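Local structure of sensory transduction histidine kinase, putative (Borrelia burgdorferi, 5BWJ) at residues B[4-16]-B[39-53]. The protein is a putative hybrid histidine kinase that probably autophosphorylates with ATP in response to small molecules, which this periplasmic Venus flytrap sensor domain is thought to detect. Residues are numbered along the deposited sequence; the frame is centred on the assembly and turned at random.
Sequences SKDIFKFKLVDQF and WAKDNNADIMVEHID
F10 directs its CZ edge at one face of the W39 indole, an edge-to-face stack with the F10 ring and the six-membered ring of W39 81° apart and F10 CZ 4.0 Å from W39 CZ3. CG of W39 lies anti to the backbone N (chi1 175°), which carries the indole from the last turn of helix 32-42 to the phenylalanines. F8 meets the indole rim instead, and A45 CB sits 3.9 Å from F8 CD2 at the edge of that ring. Farther along the same face, L12 CD1 touches both H51 NE2 and V49 CG1; at 3.4 Å, L12 CD1 and V49 CG1 are pressed closer than methyls normally sit.

The backbones run parallel in register from I7 beside D46 to V13 beside I52. Eight hydrogen bonds join them, from D46 N to D6 O through D14 N to I52 O.

The face bearing I7, K9, K11, D46, M48 and E50 is more polar, with I7, D46 and M48 exposed to solvent; toward V13 it closes up, I52 CD1 meeting K11 CD and V13 CG2. The E50 carboxylate bridges two lysines: K11 NZ lies 2.5 Å from E50 OE1, a salt bridge whose short length is doubtful, while E50 OE2 has a weak bond from the extended K9 chain, NZ at 3.1 Å. Both ammonium groups also pair with E61, so alternating charges probably offset one another. At the exposed end K5 NZ remains 3.9 Å from D46 OD1, a long salt bridge.

Between the strands the chain passes through helix 32-42, closed by a Schellman motif with N44 at C-prime, making a beta-alpha-beta unit. L36 of that helix packs on F10 and I47, I198 of helix 197-200 touches F8, and strand 65-69 continues the parallel sheet beyond strand 6-13.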
ATOM      1  N   SER B   4      35.998   3.784 -12.756  1.00 79.21           N
ATOM      2  CA  SER B   4      35.458   4.949 -12.064  1.00 78.66           C
ATOM      3  C   SER B   4      34.015   4.713 -11.634  1.00 76.37           C
ATOM      4  O   SER B   4      33.152   4.419 -12.462  1.00 76.56           O
ATOM      5  CB  SER B   4      35.541   6.186 -12.959  1.00 80.19           C
ATOM      6  N   LYS B   5      33.759   4.845 -10.337  1.00 73.45           N
ATOM      7  CA  LYS B   5      32.413   4.664  -9.805  1.00 68.75           C
ATOM      8  C   LYS B   5      31.526   5.846 -10.183  1.00 65.50           C
ATOM      9  O   LYS B   5      31.834   6.995  -9.863  1.00 63.05           O
ATOM     10  CB  LYS B   5      32.451   4.497  -8.283  1.00 67.72           C
ATOM     11  CG  LYS B   5      31.097   4.175  -7.664  1.00 67.72           C
ATOM     12  CD  LYS B   5      31.172   4.081  -6.148  1.00 68.61           C
ATOM     13  CE  LYS B   5      31.902   2.830  -5.694  1.00 69.73           C
ATOM     14  NZ  LYS B   5      31.907   2.711  -4.209  1.00 69.70           N
ATOM     15  N   ASP B   6      30.426   5.552 -10.866  1.00 66.45           N
ATOM     16  CA  ASP B   6      29.491   6.580 -11.310  1.00 68.43           C
ATOM     17  C   ASP B   6      28.640   7.091 -10.155  1.00 63.11           C
ATOM     18  O   ASP B   6      28.492   6.417  -9.134  1.00 65.66           O
ATOM     19  CB  ASP B   6      28.582   6.035 -12.414  1.00 73.38           C
ATOM     20  CG  ASP B   6      29.354   5.588 -13.639  1.00 78.57           C
ATOM     21  OD1 ASP B   6      30.356   6.248 -13.989  1.00 80.49           O
ATOM     22  OD2 ASP B   6      28.956   4.577 -14.254  1.00 80.16           O
ATOM     23  N   ILE B   7      28.078   8.284 -10.329  1.00 56.21           N
ATOM     24  CA  ILE B   7      27.182   8.878  -9.344  1.00 52.33           C
ATOM     25  C   ILE B   7      25.879   9.295 -10.024  1.00 49.88           C
ATOM     26  O   ILE B   7      25.898   9.918 -11.085  1.00 50.75           O
ATOM     27  CB  ILE B   7      27.838  10.089  -8.643  1.00 55.24           C
ATOM     28  CG1 ILE B   7      26.841  10.772  -7.703  1.00 56.03           C
ATOM     29  CG2 ILE B   7      28.382  11.082  -9.669  1.00 59.48           C
ATOM     30  CD1 ILE B   7      27.481  11.755  -6.746  1.00 58.47           C
ATOM     31  N   PHE B   8      24.750   8.929  -9.420  1.00 46.97           N
ATOM     32  CA  PHE B   8      23.437   9.198 -10.003  1.00 45.93           C
ATOM     33  C   PHE B   8      22.519   9.911  -9.018  1.00 44.92           C
ATOM     34  O   PHE B   8      22.526   9.625  -7.823  1.00 48.35           O
ATOM     35  CB  PHE B   8      22.784   7.896 -10.474  1.00 44.57           C
ATOM     36  CG  PHE B   8      23.544   7.199 -11.566  1.00 46.57           C
ATOM     37  CD1 PHE B   8      23.544   7.702 -12.857  1.00 47.81           C
ATOM     38  CD2 PHE B   8      24.257   6.042 -11.303  1.00 48.09           C
ATOM     39  CE1 PHE B   8      24.245   7.066 -13.865  1.00 49.24           C
ATOM     40  CE2 PHE B   8      24.959   5.398 -12.307  1.00 49.22           C
ATOM     41  CZ  PHE B   8      24.952   5.912 -13.589  1.00 49.88           C
ATOM     42  N   LYS B   9      21.726  10.839  -9.542  1.00 42.33           N
ATOM     43  CA  LYS B   9      20.807  11.626  -8.729  1.00 42.34           C
ATOM     44  C   LYS B   9      19.386  11.082  -8.834  1.00 39.15           C
ATOM     45  O   LYS B   9      18.856  10.911  -9.933  1.00 39.62           O
ATOM     46  CB  LYS B   9      20.849  13.092  -9.162  1.00 50.29           C
ATOM     47  CG  LYS B   9      20.054  14.036  -8.282  1.00 59.35           C
ATOM     48  CD  LYS B   9      20.309  15.483  -8.680  1.00 70.28           C
ATOM     49  CE  LYS B   9      19.630  16.459  -7.737  1.00 78.42           C
ATOM     50  NZ  LYS B   9      19.950  17.873  -8.080  1.00 84.19           N
ATOM     51  N   PHE B  10      18.784  10.801  -7.683  1.00 36.83           N
ATOM     52  CA  PHE B  10      17.388  10.389  -7.613  1.00 36.94           C
ATOM     53  C   PHE B  10      16.540  11.516  -7.035  1.00 38.95           C
ATOM     54  O   PHE B  10      16.824  12.024  -5.949  1.00 41.84           O
ATOM     55  CB  PHE B  10      17.239   9.124  -6.765  1.00 36.41           C
ATOM     56  CG  PHE B  10      17.698   7.870  -7.458  1.00 37.16           C
ATOM     57  CD1 PHE B  10      16.789   7.041  -8.092  1.00 37.53           C
ATOM     58  CD2 PHE B  10      19.038   7.523  -7.475  1.00 37.08           C
ATOM     59  CE1 PHE B  10      17.208   5.884  -8.731  1.00 37.55           C
ATOM     60  CE2 PHE B  10      19.464   6.371  -8.111  1.00 37.37           C
ATOM     61  CZ  PHE B  10      18.544   5.548  -8.740  1.00 37.39           C
ATOM     62  N   LYS B  11      15.509  11.914  -7.774  1.00 38.70           N
ATOM     63  CA  LYS B  11      14.579  12.936  -7.302  1.00 42.07           C
ATOM     64  C   LYS B  11      13.276  12.302  -6.831  1.00 39.40           C
ATOM     65  O   LYS B  11      12.523  11.737  -7.628  1.00 37.77           O
ATOM     66  CB  LYS B  11      14.298  13.964  -8.399  1.00 49.83           C
ATOM     67  CG  LYS B  11      15.397  15.003  -8.557  1.00 58.04           C
ATOM     68  CD  LYS B  11      14.946  16.151  -9.443  1.00 65.77           C
ATOM     69  CE  LYS B  11      16.023  17.208  -9.586  1.00 71.05           C
ATOM     70  NZ  LYS B  11      16.387  17.834  -8.285  1.00 73.65           N
ATOM     71  N   LEU B  12      13.021  12.397  -5.530  1.00 41.35           N
ATOM     72  CA  LEU B  12      11.799  11.863  -4.940  1.00 41.86           C
ATOM     73  C   LEU B  12      10.714  12.932  -4.948  1.00 39.78           C
ATOM     74  O   LEU B  12      10.800  13.929  -4.228  1.00 41.17           O
ATOM     75  CB  LEU B  12      12.064  11.368  -3.515  1.00 43.05           C
ATOM     76  CG  LEU B  12      13.228  10.379  -3.376  1.00 43.63           C
ATOM     77  CD1 LEU B  12      13.389   9.920  -1.935  1.00 44.53           C
ATOM     78  CD2 LEU B  12      13.048   9.183  -4.290  1.00 42.48           C
ATOM     79  N   VAL B  13       9.695  12.721  -5.774  1.00 36.07           N
ATOM     80  CA  VAL B  13       8.657  13.723  -5.981  1.00 35.49           C
ATOM     81  C   VAL B  13       7.504  13.551  -4.996  1.00 34.31           C
ATOM     82  O   VAL B  13       6.980  12.449  -4.827  1.00 34.56           O
ATOM     83  CB  VAL B  13       8.102  13.665  -7.420  1.00 37.55           C
ATOM     84  CG1 VAL B  13       7.114  14.801  -7.664  1.00 39.86           C
ATOM     85  CG2 VAL B  13       9.238  13.730  -8.430  1.00 38.67           C
ATOM     86  N   ASP B  14       7.122  14.652  -4.352  1.00 34.59           N
ATOM     87  CA  ASP B  14       5.965  14.679  -3.462  1.00 35.92           C
ATOM     88  C   ASP B  14       6.141  13.659  -2.328  1.00 33.39           C
ATOM     89  O   ASP B  14       7.181  13.648  -1.665  1.00 31.30           O
ATOM     90  CB  ASP B  14       4.685  14.422  -4.269  1.00 38.34           C
ATOM     91  CG  ASP B  14       3.419  14.786  -3.509  1.00 41.79           C
ATOM     92  OD1 ASP B  14       3.502  15.546  -2.521  1.00 40.12           O
ATOM     93  OD2 ASP B  14       2.334  14.310  -3.904  1.00 45.61           O
ATOM     94  N   GLN B  15       5.138  12.813  -2.104  1.00 34.60           N
ATOM     95  CA  GLN B  15       5.218  11.771  -1.086  1.00 32.65           C
ATOM     96  C   GLN B  15       4.610  10.482  -1.621  1.00 30.95           C
ATOM     97  O   GLN B  15       3.728  10.509  -2.482  1.00 30.62           O
ATOM     98  CB  GLN B  15       4.504  12.206   0.195  1.00 33.08           C
ATOM     99  CG  GLN B  15       5.043  13.498   0.794  1.00 34.79           C
ATOM    100  CD  GLN B  15       4.405  13.825   2.128  1.00 33.17           C
ATOM    101  OE1 GLN B  15       4.497  13.050   3.082  1.00 31.81           O
ATOM    102  NE2 GLN B  15       3.744  14.975   2.201  1.00 33.36           N
ATOM    103  N   PHE B  16       5.087   9.358  -1.100  1.00 30.38           N
ATOM    104  CA  PHE B  16       4.743   8.045  -1.634  1.00 29.36           C
ATOM    105  C   PHE B  16       4.870   6.998  -0.532  1.00 27.94           C
ATOM    106  O   PHE B  16       5.879   6.303  -0.439  1.00 28.88           O
ATOM    107  CB  PHE B  16       5.657   7.712  -2.823  1.00 32.98           C
ATOM    108  CG  PHE B  16       5.298   6.446  -3.557  1.00 37.43           C
ATOM    109  CD1 PHE B  16       6.108   5.992  -4.585  1.00 38.77           C
ATOM    110  CD2 PHE B  16       4.160   5.718  -3.240  1.00 40.20           C
ATOM    111  CE1 PHE B  16       5.799   4.834  -5.273  1.00 39.65           C
ATOM    112  CE2 PHE B  16       3.848   4.560  -3.927  1.00 41.09           C
ATOM    113  CZ  PHE B  16       4.668   4.118  -4.944  1.00 40.24           C
ATOM    114  N   TRP B  39      20.485  -1.112  -4.681  1.00 41.72           N
ATOM    115  CA  TRP B  39      20.615  -0.949  -6.124  1.00 40.76           C
ATOM    116  C   TRP B  39      21.976  -0.367  -6.481  1.00 40.19           C
ATOM    117  O   TRP B  39      22.580  -0.741  -7.487  1.00 41.46           O
ATOM    118  CB  TRP B  39      19.502  -0.048  -6.664  1.00 41.30           C
ATOM    119  CG  TRP B  39      19.637   0.272  -8.126  1.00 43.12           C
ATOM    120  CD1 TRP B  39      19.067  -0.399  -9.169  1.00 46.09           C
ATOM    121  CD2 TRP B  39      20.387   1.349  -8.704  1.00 41.88           C
ATOM    122  NE1 TRP B  39      19.417   0.190 -10.360  1.00 47.37           N
ATOM    123  CE2 TRP B  39      20.227   1.265 -10.103  1.00 44.61           C
ATOM    124  CE3 TRP B  39      21.178   2.373  -8.176  1.00 38.74           C
ATOM    125  CZ2 TRP B  39      20.831   2.167 -10.977  1.00 43.50           C
ATOM    126  CZ3 TRP B  39      21.775   3.267  -9.046  1.00 39.94           C
ATOM    127  CH2 TRP B  39      21.598   3.158 -10.431  1.00 42.25           C
ATOM    128  N   ALA B  40      22.454   0.548  -5.645  1.00 38.01           N
ATOM    129  CA  ALA B  40      23.712   1.239  -5.894  1.00 39.20           C
ATOM    130  C   ALA B  40      24.883   0.268  -5.849  1.00 41.16           C
ATOM    131  O   ALA B  40      25.800   0.346  -6.668  1.00 37.31           O
ATOM    132  CB  ALA B  40      23.910   2.354  -4.878  1.00 37.92           C
ATOM    133  N   LYS B  41      24.841  -0.650  -4.888  1.00 50.99           N
ATOM    134  CA  LYS B  41      25.912  -1.620  -4.700  1.00 54.84           C
ATOM    135  C   LYS B  41      26.071  -2.529  -5.916  1.00 56.89           C
ATOM    136  O   LYS B  41      27.186  -2.767  -6.375  1.00 57.75           O
ATOM    137  CB  LYS B  41      25.649  -2.463  -3.450  1.00 55.47           C
ATOM    138  N   ASP B  42      24.956  -3.032  -6.436  1.00 55.76           N
ATOM    139  CA  ASP B  42      24.993  -3.950  -7.571  1.00 59.57           C
ATOM    140  C   ASP B  42      25.399  -3.254  -8.865  1.00 56.62           C
ATOM    141  O   ASP B  42      25.984  -3.877  -9.751  1.00 59.23           O
ATOM    142  CB  ASP B  42      23.632  -4.627  -7.759  1.00 67.58           C
ATOM    143  CG  ASP B  42      23.358  -5.695  -6.715  1.00 74.02           C
ATOM    144  OD1 ASP B  42      24.269  -6.009  -5.920  1.00 76.20           O
ATOM    145  OD2 ASP B  42      22.232  -6.233  -6.701  1.00 76.28           O
ATOM    146  N   ASN B  43      25.083  -1.967  -8.976  1.00 51.61           N
ATOM    147  CA  ASN B  43      25.425  -1.191 -10.165  1.00 50.43           C
ATOM    148  C   ASN B  43      26.752  -0.451 -10.017  1.00 50.82           C
ATOM    149  O   ASN B  43      27.104   0.371 -10.863  1.00 47.88           O
ATOM    150  CB  ASN B  43      24.311  -0.195 -10.482  1.00 51.29           C
ATOM    151  CG  ASN B  43      23.055  -0.871 -10.994  1.00 53.02           C
ATOM    152  OD1 ASN B  43      22.891  -1.066 -12.199  1.00 57.92           O
ATOM    153  ND2 ASN B  43      22.162  -1.234 -10.080  1.00 50.65           N
ATOM    154  N   ASN B  44      27.481  -0.755  -8.944  1.00 56.45           N
ATOM    155  CA  ASN B  44      28.776  -0.134  -8.676  1.00 61.40           C
ATOM    156  C   ASN B  44      28.713   1.382  -8.843  1.00 60.54           C
ATOM    157  O   ASN B  44      29.418   1.958  -9.672  1.00 63.82           O
ATOM    158  CB  ASN B  44      29.851  -0.719  -9.596  1.00 67.59           C
ATOM    159  CG  ASN B  44      31.253  -0.265  -9.222  1.00 71.28           C
ATOM    160  OD1 ASN B  44      31.544  -0.006  -8.054  1.00 71.62           O
ATOM    161  ND2 ASN B  44      32.127  -0.161 -10.218  1.00 73.46           N
ATOM    162  N   ALA B  45      27.851   2.020  -8.059  1.00 56.12           N
ATOM    163  CA  ALA B  45      27.629   3.453  -8.183  1.00 52.65           C
ATOM    164  C   ALA B  45      27.329   4.093  -6.836  1.00 48.89           C
ATOM    165  O   ALA B  45      27.017   3.407  -5.863  1.00 49.08           O
ATOM    166  CB  ALA B  45      26.493   3.723  -9.157  1.00 53.54           C
ATOM    167  N   ASP B  46      27.445   5.415  -6.794  1.00 45.10           N
ATOM    168  CA  ASP B  46      27.010   6.199  -5.650  1.00 43.99           C
ATOM    169  C   ASP B  46      25.697   6.874  -6.006  1.00 44.68           C
ATOM    170  O   ASP B  46      25.382   7.036  -7.183  1.00 44.68           O
ATOM    171  CB  ASP B  46      28.069   7.231  -5.264  1.00 44.95           C
ATOM    172  CG  ASP B  46      29.364   6.591  -4.810  1.00 45.87           C
ATOM    173  OD1 ASP B  46      29.303   5.659  -3.979  1.00 47.27           O
ATOM    174  OD2 ASP B  46      30.438   7.011  -5.288  1.00 45.48           O
ATOM    175  N   ILE B  47      24.929   7.261  -4.993  1.00 45.15           N
ATOM    176  CA  ILE B  47      23.631   7.875  -5.230  1.00 46.94           C
ATOM    177  C   ILE B  47      23.443   9.157  -4.430  1.00 43.11           C
ATOM    178  O   ILE B  47      24.002   9.326  -3.344  1.00 41.00           O
ATOM    179  CB  ILE B  47      22.483   6.901  -4.895  1.00 48.81           C
ATOM    180  CG1 ILE B  47      22.626   6.371  -3.467  1.00 50.93           C
ATOM    181  CG2 ILE B  47      22.463   5.749  -5.897  1.00 49.17           C
ATOM    182  CD1 ILE B  47      21.421   5.598  -2.983  1.00 51.53           C
ATOM    183  N   MET B  48      22.659  10.060  -5.009  1.00 42.05           N
ATOM    184  CA  MET B  48      22.239  11.291  -4.357  1.00 40.02           C
ATOM    185  C   MET B  48      20.720  11.349  -4.362  1.00 39.87           C
ATOM    186  O   MET B  48      20.094  11.225  -5.414  1.00 39.84           O
ATOM    187  CB  MET B  48      22.829  12.511  -5.070  1.00 39.88           C
ATOM    188  CG  MET B  48      22.173  13.840  -4.707  1.00 40.34           C
ATOM    189  SD  MET B  48      22.230  14.197  -2.942  1.00 82.98           S
ATOM    190  CE  MET B  48      21.232  15.681  -2.875  1.00 54.03           C
ATOM    191  N   VAL B  49      20.131  11.535  -3.185  1.00 41.75           N
ATOM    192  CA  VAL B  49      18.684  11.637  -3.058  1.00 45.84           C
ATOM    193  C   VAL B  49      18.291  13.077  -2.765  1.00 47.03           C
ATOM    194  O   VAL B  49      18.863  13.719  -1.882  1.00 49.73           O
ATOM    195  CB  VAL B  49      18.142  10.720  -1.948  1.00 48.22           C
ATOM    196  CG1 VAL B  49      16.624  10.796  -1.887  1.00 49.49           C
ATOM    197  CG2 VAL B  49      18.588   9.284  -2.184  1.00 48.91           C
ATOM    198  N   GLU B  50      17.316  13.578  -3.517  1.00 46.23           N
ATOM    199  CA  GLU B  50      16.799  14.924  -3.316  1.00 48.38           C
ATOM    200  C   GLU B  50      15.277  14.916  -3.383  1.00 46.16           C
ATOM    201  O   GLU B  50      14.691  14.398  -4.331  1.00 44.65           O
ATOM    202  CB  GLU B  50      17.370  15.887  -4.359  1.00 54.90           C
ATOM    203  CG  GLU B  50      16.830  17.306  -4.251  1.00 63.72           C
ATOM    204  CD  GLU B  50      17.452  18.247  -5.263  1.00 72.03           C
ATOM    205  OE1 GLU B  50      16.696  18.860  -6.048  1.00 74.84           O
ATOM    206  OE2 GLU B  50      18.694  18.380  -5.267  1.00 75.64           O
ATOM    207  N   HIS B  51      14.644  15.494  -2.369  1.00 47.22           N
ATOM    208  CA  HIS B  51      13.192  15.590  -2.333  1.00 47.62           C
ATOM    209  C   HIS B  51      12.712  16.880  -2.982  1.00 47.06           C
ATOM    210  O   HIS B  51      13.294  17.946  -2.773  1.00 48.89           O
ATOM    211  CB  HIS B  51      12.684  15.515  -0.894  1.00 47.60           C
ATOM    212  CG  HIS B  51      12.928  14.193  -0.236  1.00 46.82           C
ATOM    213  ND1 HIS B  51      14.099  13.896   0.426  1.00 47.75           N
ATOM    214  CD2 HIS B  51      12.150  13.089  -0.141  1.00 45.80           C
ATOM    215  CE1 HIS B  51      14.032  12.666   0.903  1.00 47.46           C
ATOM    216  NE2 HIS B  51      12.860  12.154   0.574  1.00 46.49           N
ATOM    217  N   ILE B  52      11.654  16.771  -3.776  1.00 43.49           N
ATOM    218  CA  ILE B  52      10.968  17.936  -4.318  1.00 43.00           C
ATOM    219  C   ILE B  52       9.461  17.731  -4.207  1.00 43.02           C
ATOM    220  O   ILE B  52       8.944  16.657  -4.517  1.00 41.80           O
ATOM    221  CB  ILE B  52      11.362  18.205  -5.787  1.00 43.72           C
ATOM    222  CG1 ILE B  52      11.277  16.922  -6.620  1.00 44.18           C
ATOM    223  CG2 ILE B  52      12.774  18.785  -5.853  1.00 45.23           C
ATOM    224  CD1 ILE B  52      11.418  17.150  -8.111  1.00 45.84           C
ATOM    225  N   ASP B  53       8.760  18.758  -3.740  1.00 48.43           N
ATOM    226  CA  ASP B  53       7.313  18.685  -3.580  1.00 52.72           C
ATOM    227  C   ASP B  53       6.618  18.665  -4.934  1.00 50.75           C
ATOM    228  O   ASP B  53       5.756  17.822  -5.191  1.00 50.34           O
ATOM    229  CB  ASP B  53       6.806  19.865  -2.748  1.00 60.96           C
ATOM    230  CG  ASP B  53       7.244  19.788  -1.301  1.00 68.45           C
ATOM    231  OD1 ASP B  53       8.187  19.025  -1.005  1.00 70.57           O
ATOM    232  OD2 ASP B  53       6.648  20.494  -0.458  1.00 72.55           O
TER